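Local coordinates for Myo-inositol-1-phosphate synthase-related protein (Thermotoga maritima MSB8, PDB 3CIN), which belongs to the myo-inositol-1-phosphate synthase family and binds nicotinamide-adenine-dinucleotide in a Rossmann-type domain, with a magnesium ion bound at a separate site, at residues A[137-142]-A[189-194]; A[197-202]-A[214-219]. All coordinates share one frame; numbering follows the deposited sequence.

Interaction 1 (A[137-142]-A[189-194]); sequences DVIVNT and AAFVNV. With NAD (nicotinamide-adenine-dinucleotide), chain F.
Asn141 and Asn193 lie side by side at the ends of two parallel strands, their side chains pointing the same way and their amide planes only 9° apart. Asn141 ND2 donates to Asn193 OD1 at 2.9 Å, a bent bond whose donor sits somewhat off the carbonyl plane of Asn193. Both residues hold CG anti to the backbone N (chi1 175° and -178°), which is why the two amides run alongside each other. Asn141 is gripped further: ND2 also bonds Thr172 OG1 and OD1 accepts from Cys143 N, so the amide's rotation is well fixed. Its CB meets Phe191 CZ at 3.8 Å.

Ile139 is the next residue back on that face. Its CG2 lies 3.9 Å from Phe191 CD1 and from CE1, and Ala179 of helix 171-186 packs on both side chains. The strands themselves, 138-141 and 189-193, are adjacent members of the parallel sheet of a Rossmann-type fold, with strand 14-19 on the far side of 138-141. Their backbones alternate in the usual parallel way: Ile139 N donates to Ala190 O and Ile139 O accepts from Val192 N, each at 2.8 Å, before Asn141 N reaches Val192 O.

Val192 lies on the other face, with Val138 and Val140; Val140 packs there on Leu336 and Val340 of helix 328-348. Val192 CG2 meets Val138 CG1 at 3.6 Å, the two valines crossing at a slant, while the Ala190 methyl lies beside Val138 CG2. Past the last bridge, Val194 CG2 slips in against Asn141 O at 3.3 Å and beside the methyl of Thr142. Here the chain meets the dinucleotide: Thr142 O stands 3.2 Å from C5D of NAD, and Val194 O approaches the nicotinamide ring at C6N.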
loop_
_atom_site.group_PDB
_atom_site.type_symbol
_atom_site.label_atom_id
_atom_site.label_comp_id
_atom_site.label_asym_id
_atom_site.label_seq_id
_atom_site.Cartn_x
_atom_site.Cartn_y
_atom_site.Cartn_z
ATOM N N ASP A 137 26.622 -19.193 -30.060
ATOM C CA ASP A 137 25.814 -18.315 -30.929
ATOM C C ASP A 137 25.527 -16.998 -30.194
ATOM O O ASP A 137 25.454 -15.931 -30.839
ATOM C CB ASP A 137 24.462 -18.997 -31.234
ATOM C CG ASP A 137 24.611 -20.257 -32.043
ATOM O OD1 ASP A 137 25.036 -20.111 -33.187
ATOM O OD2 ASP A 137 24.280 -21.378 -31.579
ATOM N N VAL A 138 25.284 -17.102 -28.885
ATOM C CA VAL A 138 24.801 -15.972 -28.092
ATOM C C VAL A 138 25.643 -15.808 -26.847
ATOM O O VAL A 138 25.863 -16.783 -26.093
ATOM C CB VAL A 138 23.310 -16.085 -27.737
ATOM C CG1 VAL A 138 22.845 -14.841 -26.949
ATOM C CG2 VAL A 138 22.463 -16.297 -29.008
ATOM N N ILE A 139 26.128 -14.597 -26.607
ATOM C CA ILE A 139 26.887 -14.266 -25.401
ATOM C C ILE A 139 25.996 -13.395 -24.544
ATOM O O ILE A 139 25.511 -12.379 -25.042
ATOM C CB ILE A 139 28.211 -13.534 -25.750
ATOM C CG1 ILE A 139 29.125 -14.455 -26.548
ATOM C CG2 ILE A 139 28.979 -13.042 -24.458
ATOM C CD1 ILE A 139 30.230 -13.707 -27.224
ATOM N N VAL A 140 25.794 -13.799 -23.289
ATOM C CA VAL A 140 24.912 -13.094 -22.346
ATOM C C VAL A 140 25.724 -12.404 -21.264
ATOM O O VAL A 140 26.520 -13.062 -20.587
ATOM C CB VAL A 140 23.881 -14.073 -21.710
ATOM C CG1 VAL A 140 23.066 -13.407 -20.596
ATOM C CG2 VAL A 140 22.887 -14.612 -22.796
ATOM N N ASN A 141 25.484 -11.106 -21.060
ATOM C CA ASN A 141 26.220 -10.330 -20.125
ATOM C C ASN A 141 25.358 -10.126 -18.884
ATOM O O ASN A 141 24.368 -9.362 -18.913
ATOM C CB ASN A 141 26.638 -8.979 -20.696
ATOM C CG ASN A 141 27.298 -8.139 -19.672
ATOM O OD1 ASN A 141 27.911 -8.698 -18.743
ATOM N ND2 ASN A 141 27.176 -6.805 -19.785
ATOM N N THR A 142 25.719 -10.833 -17.803
ATOM C CA THR A 142 25.101 -10.677 -16.477
ATOM C C THR A 142 26.134 -10.268 -15.364
ATOM O O THR A 142 26.027 -10.723 -14.178
ATOM C CB THR A 142 24.283 -11.944 -16.082
ATOM O OG1 THR A 142 25.086 -13.107 -16.288
ATOM C CG2 THR A 142 23.010 -12.108 -16.975
ATOM N N ALA A 189 27.433 -13.701 -34.542
ATOM C CA ALA A 189 27.045 -14.062 -33.191
ATOM C C ALA A 189 26.178 -12.953 -32.638
ATOM O O ALA A 189 25.935 -11.950 -33.326
ATOM C CB ALA A 189 28.286 -14.290 -32.333
ATOM N N ALA A 190 25.697 -13.131 -31.408
ATOM C CA ALA A 190 24.827 -12.159 -30.769
ATOM C C ALA A 190 25.325 -11.912 -29.367
ATOM O O ALA A 190 25.913 -12.819 -28.701
ATOM C CB ALA A 190 23.350 -12.645 -30.772
ATOM N N PHE A 191 25.105 -10.678 -28.911
ATOM C CA PHE A 191 25.523 -10.251 -27.586
ATOM C C PHE A 191 24.278 -9.657 -26.911
ATOM O O PHE A 191 23.671 -8.725 -27.450
ATOM C CB PHE A 191 26.604 -9.199 -27.703
ATOM C CG PHE A 191 27.204 -8.752 -26.387
ATOM C CD1 PHE A 191 28.227 -9.492 -25.786
ATOM C CD2 PHE A 191 26.762 -7.609 -25.745
ATOM C CE1 PHE A 191 28.768 -9.111 -24.553
ATOM C CE2 PHE A 191 27.346 -7.170 -24.523
ATOM C CZ PHE A 191 28.363 -7.930 -23.932
ATOM N N VAL A 192 23.908 -10.219 -25.765
ATOM C CA VAL A 192 22.715 -9.766 -24.993
ATOM C C VAL A 192 23.153 -9.058 -23.738
ATOM O O VAL A 192 23.686 -9.639 -22.842
ATOM C CB VAL A 192 21.795 -10.983 -24.665
ATOM C CG1 VAL A 192 20.587 -10.569 -23.851
ATOM C CG2 VAL A 192 21.356 -11.676 -25.940
ATOM N N ASN A 193 22.895 -7.758 -23.660
ATOM C CA ASN A 193 23.333 -6.966 -22.544
ATOM C C ASN A 193 22.180 -6.594 -21.665
ATOM O O ASN A 193 21.423 -5.716 -21.999
ATOM C CB ASN A 193 23.974 -5.658 -23.037
ATOM C CG ASN A 193 24.497 -4.830 -21.897
ATOM O OD1 ASN A 193 24.939 -5.391 -20.921
ATOM N ND2 ASN A 193 24.349 -3.526 -21.970
ATOM N N VAL A 194 22.065 -7.288 -20.559
ATOM C CA VAL A 194 20.959 -7.015 -19.648
ATOM C C VAL A 194 21.337 -6.147 -18.473
ATOM O O VAL A 194 20.522 -6.002 -17.587
ATOM C CB VAL A 194 20.200 -8.298 -19.225
ATOM C CG1 VAL A 194 19.412 -8.833 -20.448
ATOM C CG2 VAL A 194 21.120 -9.324 -18.635
HETATM P PA NAD F . 25.416 -10.790 -8.951
HETATM O O1A NAD F . 24.720 -11.874 -8.172
HETATM O O2A NAD F . 26.385 -10.027 -8.102
HETATM O O5B NAD F . 26.242 -11.532 -10.060
HETATM C C5B NAD F . 27.230 -10.840 -10.819
HETATM C C4B NAD F . 28.305 -11.849 -11.183
HETATM O O4B NAD F . 29.184 -11.261 -12.129
HETATM C C3B NAD F . 29.163 -12.324 -10.017
HETATM O O3B NAD F . 29.360 -13.728 -10.063
HETATM C C2B NAD F . 30.485 -11.597 -10.227
HETATM O O2B NAD F . 31.552 -12.220 -9.565
HETATM C C1B NAD F . 30.544 -11.576 -11.738
HETATM N N9A NAD F . 31.422 -10.557 -12.320
HETATM C C8A NAD F . 31.551 -9.257 -11.841
HETATM N N7A NAD F . 32.351 -8.587 -12.739
HETATM C C5A NAD F . 32.711 -9.471 -13.727
HETATM C C6A NAD F . 33.575 -9.361 -14.820
HETATM N N6A NAD F . 34.193 -8.187 -15.162
HETATM N N1A NAD F . 33.680 -10.459 -15.652
HETATM C C2A NAD F . 33.017 -11.635 -15.351
HETATM N N3A NAD F . 32.226 -11.784 -14.231
HETATM C C4A NAD F . 32.101 -10.696 -13.444
HETATM O O3 NAD F . 24.374 -9.836 -9.647
HETATM P PN NAD F . 23.009 -10.278 -10.303
HETATM O O1N NAD F . 21.915 -9.964 -9.338
HETATM O O2N NAD F . 23.146 -11.607 -10.966
HETATM O O5D NAD F . 22.855 -9.170 -11.437
HETATM C C5D NAD F . 23.645 -9.233 -12.602
HETATM C C4D NAD F . 23.525 -7.955 -13.424
HETATM O O4D NAD F . 22.224 -7.880 -13.939
HETATM C C3D NAD F . 23.799 -6.656 -12.682
HETATM O O3D NAD F . 24.486 -5.726 -13.559
HETATM C C2D NAD F . 22.390 -6.132 -12.454
HETATM O O2D NAD F . 22.356 -4.704 -12.364
HETATM C C1D NAD F . 21.728 -6.584 -13.737
HETATM N N1N NAD F . 20.270 -6.626 -13.640
HETATM C C2N NAD F . 19.687 -7.422 -12.740
HETATM C C3N NAD F . 18.266 -7.414 -12.754
HETATM C C7N NAD F . 17.590 -8.446 -11.974
HETATM O O7N NAD F . 18.395 -9.249 -11.214
HETATM N N7N NAD F . 16.255 -8.570 -12.035
HETATM C C4N NAD F . 17.532 -6.625 -13.618
HETATM C C5N NAD F . 18.163 -5.813 -14.515
HETATM C C6N NAD F . 19.565 -5.847 -14.520
#

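Interaction 2 (A[197-202]-A[214-219]); sequences TFIAND and LVVFGD. With MG (magnesium ion), chain E.
Asp219 turns its carboxylate back along the backbone N side, CG anti to the carbonyl carbon (chi1 -59°), and so sets both oxygens against the amides of the turn at 199-202. Asn201 has the same kind of first torsion (chi1 -72°), which folds its amide over towards that carboxylate. OD1 receives Ala200 N at 2.9 Å through its syn lone pair. OD2 takes two donors, Asn201 N at 2.9 Å and Asn201 ND2 at 2.8 Å, both from the same face of the carboxylate; the side-chain donor comes in from well above the plane, with the amide turned 64° from it. Ile199 N adds two weak bonds, one to each oxygen.

One buried carboxylate thus gathers the three successive N-H groups of Ile199, Ala200 and Asn201, which holds turn and carboxylate together. The turn is a type I beta turn, closed by Asp202 N on Ile199 O. Asn201 ND2 is engaged by Asp219 and by Asn365 O; its OD1, the other end of the amide, binds the magnesium ion at 2.5 Å. Two waters and the carbonyl oxygens of Pro366, Pro368 and Glu371 complete the metal site, so Asp219, bonded to ND2, is a second-shell residue consistent with holding the Asn201 amide in place.

Next to the polar cluster, Ala200 CB rests on Gly218 O at 3.4 Å, the carbonyl of the cis peptide between Gly218 and Asp219. Val216 CG1 fills the corner between that methyl, at 3.9 Å, and Ile199 CG2.

The turn runs directly into helix 203-211, whose N-cap is Asp202; Ile199 also leans on helix 171-186. On the opposing segment, strand 214-217 lies in the parallel sheet between strands 189-193 and 353-354, and Phe217 points from it onto helix 328-348.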
loop_
_atom_site.group_PDB
_atom_site.type_symbol
_atom_site.label_atom_id
_atom_site.label_comp_id
_atom_site.label_asym_id
_atom_site.label_seq_id
_atom_site.Cartn_x
_atom_site.Cartn_y
_atom_site.Cartn_z
ATOM N N THR A 197 25.021 -0.653 -18.521
ATOM C CA THR A 197 26.059 -0.069 -19.344
ATOM C C THR A 197 25.616 0.030 -20.776
ATOM O O THR A 197 25.079 -0.920 -21.350
ATOM C CB THR A 197 27.317 -0.951 -19.281
ATOM O OG1 THR A 197 27.795 -0.970 -17.926
ATOM C CG2 THR A 197 28.402 -0.497 -20.292
ATOM N N PHE A 198 25.778 1.212 -21.366
ATOM C CA PHE A 198 25.378 1.404 -22.753
ATOM C C PHE A 198 26.225 0.540 -23.720
ATOM O O PHE A 198 27.457 0.651 -23.780
ATOM C CB PHE A 198 25.566 2.845 -23.204
ATOM C CG PHE A 198 24.565 3.838 -22.662
ATOM C CD1 PHE A 198 23.673 3.570 -21.644
ATOM C CD2 PHE A 198 24.555 5.117 -23.206
ATOM C CE1 PHE A 198 22.804 4.555 -21.219
ATOM C CE2 PHE A 198 23.711 6.063 -22.759
ATOM C CZ PHE A 198 22.853 5.796 -21.784
ATOM N N ILE A 199 25.547 -0.357 -24.431
ATOM C CA ILE A 199 26.136 -1.089 -25.538
ATOM C C ILE A 199 25.212 -0.893 -26.769
ATOM O O ILE A 199 25.557 -0.226 -27.787
ATOM C CB ILE A 199 26.382 -2.551 -25.179
ATOM C CG1 ILE A 199 27.372 -2.672 -24.011
ATOM C CG2 ILE A 199 26.896 -3.297 -26.438
ATOM C CD1 ILE A 199 28.792 -2.157 -24.298
ATOM N N ALA A 200 23.962 -1.368 -26.655
ATOM C CA ALA A 200 22.944 -1.054 -27.671
ATOM C C ALA A 200 22.704 0.451 -27.872
ATOM O O ALA A 200 22.438 0.917 -28.965
ATOM C CB ALA A 200 21.632 -1.806 -27.416
ATOM N N ASN A 201 22.871 1.223 -26.786
ATOM C CA ASN A 201 22.687 2.675 -26.794
ATOM C C ASN A 201 23.957 3.498 -26.972
ATOM O O ASN A 201 23.952 4.717 -26.859
ATOM C CB ASN A 201 21.966 3.090 -25.494
ATOM C CG ASN A 201 20.553 2.684 -25.512
ATOM O OD1 ASN A 201 19.707 3.343 -26.143
ATOM N ND2 ASN A 201 20.254 1.585 -24.832
ATOM N N ASP A 202 25.055 2.835 -27.326
ATOM C CA ASP A 202 26.319 3.531 -27.625
ATOM C C ASP A 202 26.584 3.319 -29.099
ATOM O O ASP A 202 26.844 2.230 -29.523
ATOM C CB ASP A 202 27.460 2.971 -26.798
ATOM C CG ASP A 202 28.827 3.771 -26.960
ATOM O OD1 ASP A 202 28.982 4.553 -27.939
ATOM O OD2 ASP A 202 29.733 3.556 -26.091
ATOM N N LEU A 214 27.777 -8.889 -35.752
ATOM C CA LEU A 214 27.256 -9.035 -34.420
ATOM C C LEU A 214 25.879 -8.400 -34.228
ATOM O O LEU A 214 25.652 -7.250 -34.616
ATOM C CB LEU A 214 28.253 -8.468 -33.385
ATOM C CG LEU A 214 27.867 -8.623 -31.906
ATOM C CD1 LEU A 214 28.047 -10.037 -31.389
ATOM C CD2 LEU A 214 28.668 -7.636 -31.034
ATOM N N VAL A 215 24.970 -9.189 -33.666
ATOM C CA VAL A 215 23.644 -8.713 -33.237
ATOM C C VAL A 215 23.760 -8.317 -31.769
ATOM O O VAL A 215 24.304 -9.048 -30.939
ATOM C CB VAL A 215 22.562 -9.830 -33.349
ATOM C CG1 VAL A 215 21.175 -9.262 -33.011
ATOM C CG2 VAL A 215 22.538 -10.428 -34.714
ATOM N N VAL A 216 23.182 -7.179 -31.424
ATOM C CA VAL A 216 23.223 -6.703 -30.080
ATOM C C VAL A 216 21.795 -6.477 -29.596
ATOM O O VAL A 216 21.027 -5.811 -30.278
ATOM C CB VAL A 216 24.021 -5.393 -29.977
ATOM C CG1 VAL A 216 23.888 -4.801 -28.601
ATOM C CG2 VAL A 216 25.525 -5.663 -30.245
ATOM N N PHE A 217 21.461 -7.065 -28.450
ATOM C CA PHE A 217 20.238 -6.653 -27.720
ATOM C C PHE A 217 20.691 -5.897 -26.475
ATOM O O PHE A 217 21.608 -6.324 -25.727
ATOM C CB PHE A 217 19.370 -7.825 -27.289
ATOM C CG PHE A 217 18.837 -8.720 -28.439
ATOM C CD1 PHE A 217 18.613 -8.248 -29.728
ATOM C CD2 PHE A 217 18.520 -10.054 -28.138
ATOM C CE1 PHE A 217 18.057 -9.109 -30.707
ATOM C CE2 PHE A 217 17.986 -10.876 -29.076
ATOM C CZ PHE A 217 17.794 -10.441 -30.373
ATOM N N GLY A 218 19.988 -4.822 -26.182
ATOM C CA GLY A 218 20.293 -4.063 -24.960
ATOM C C GLY A 218 19.431 -2.821 -24.907
ATOM O O GLY A 218 18.701 -2.556 -25.861
ATOM N N ASP A 219 19.541 -2.045 -23.832
ATOM C CA ASP A 219 20.362 -2.305 -22.618
ATOM C C ASP A 219 19.445 -2.323 -21.361
ATOM O O ASP A 219 18.440 -1.635 -21.330
ATOM C CB ASP A 219 21.411 -1.170 -22.423
ATOM C CG ASP A 219 22.355 -1.033 -23.638
ATOM O OD1 ASP A 219 22.877 -2.086 -24.078
ATOM O OD2 ASP A 219 22.568 0.085 -24.159
HETATM MG MG MG E . 17.409 4.098 -26.802
HETATM O O HOH W 1 16.394 4.102 -24.642
HETATM O O HOH W 2 17.919 6.262 -26.118
#

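How the interactions relate
Following the chain from the N terminus, strand 138-141 comes first; helices 154-162 and 171-186 then carry the chain round to strand 189-193, where interaction 1 closes a long helical connection. Only afterwards does 197-202 begin, and helix 203-211 leads on to strand 214-217, so interaction 2 closes a much shorter loop. The two are in series, neither nesting nor crossing. They join within the sheet, since strand 189-193 is bonded on its other edge to 214-217, probably through Phe191 N to Val215 O and Asn193 N to Phe217 O. Asn193 ND2 also reaches Asp219 OD1, linking the NAD-side strand ends with the turn that leads to the magnesium.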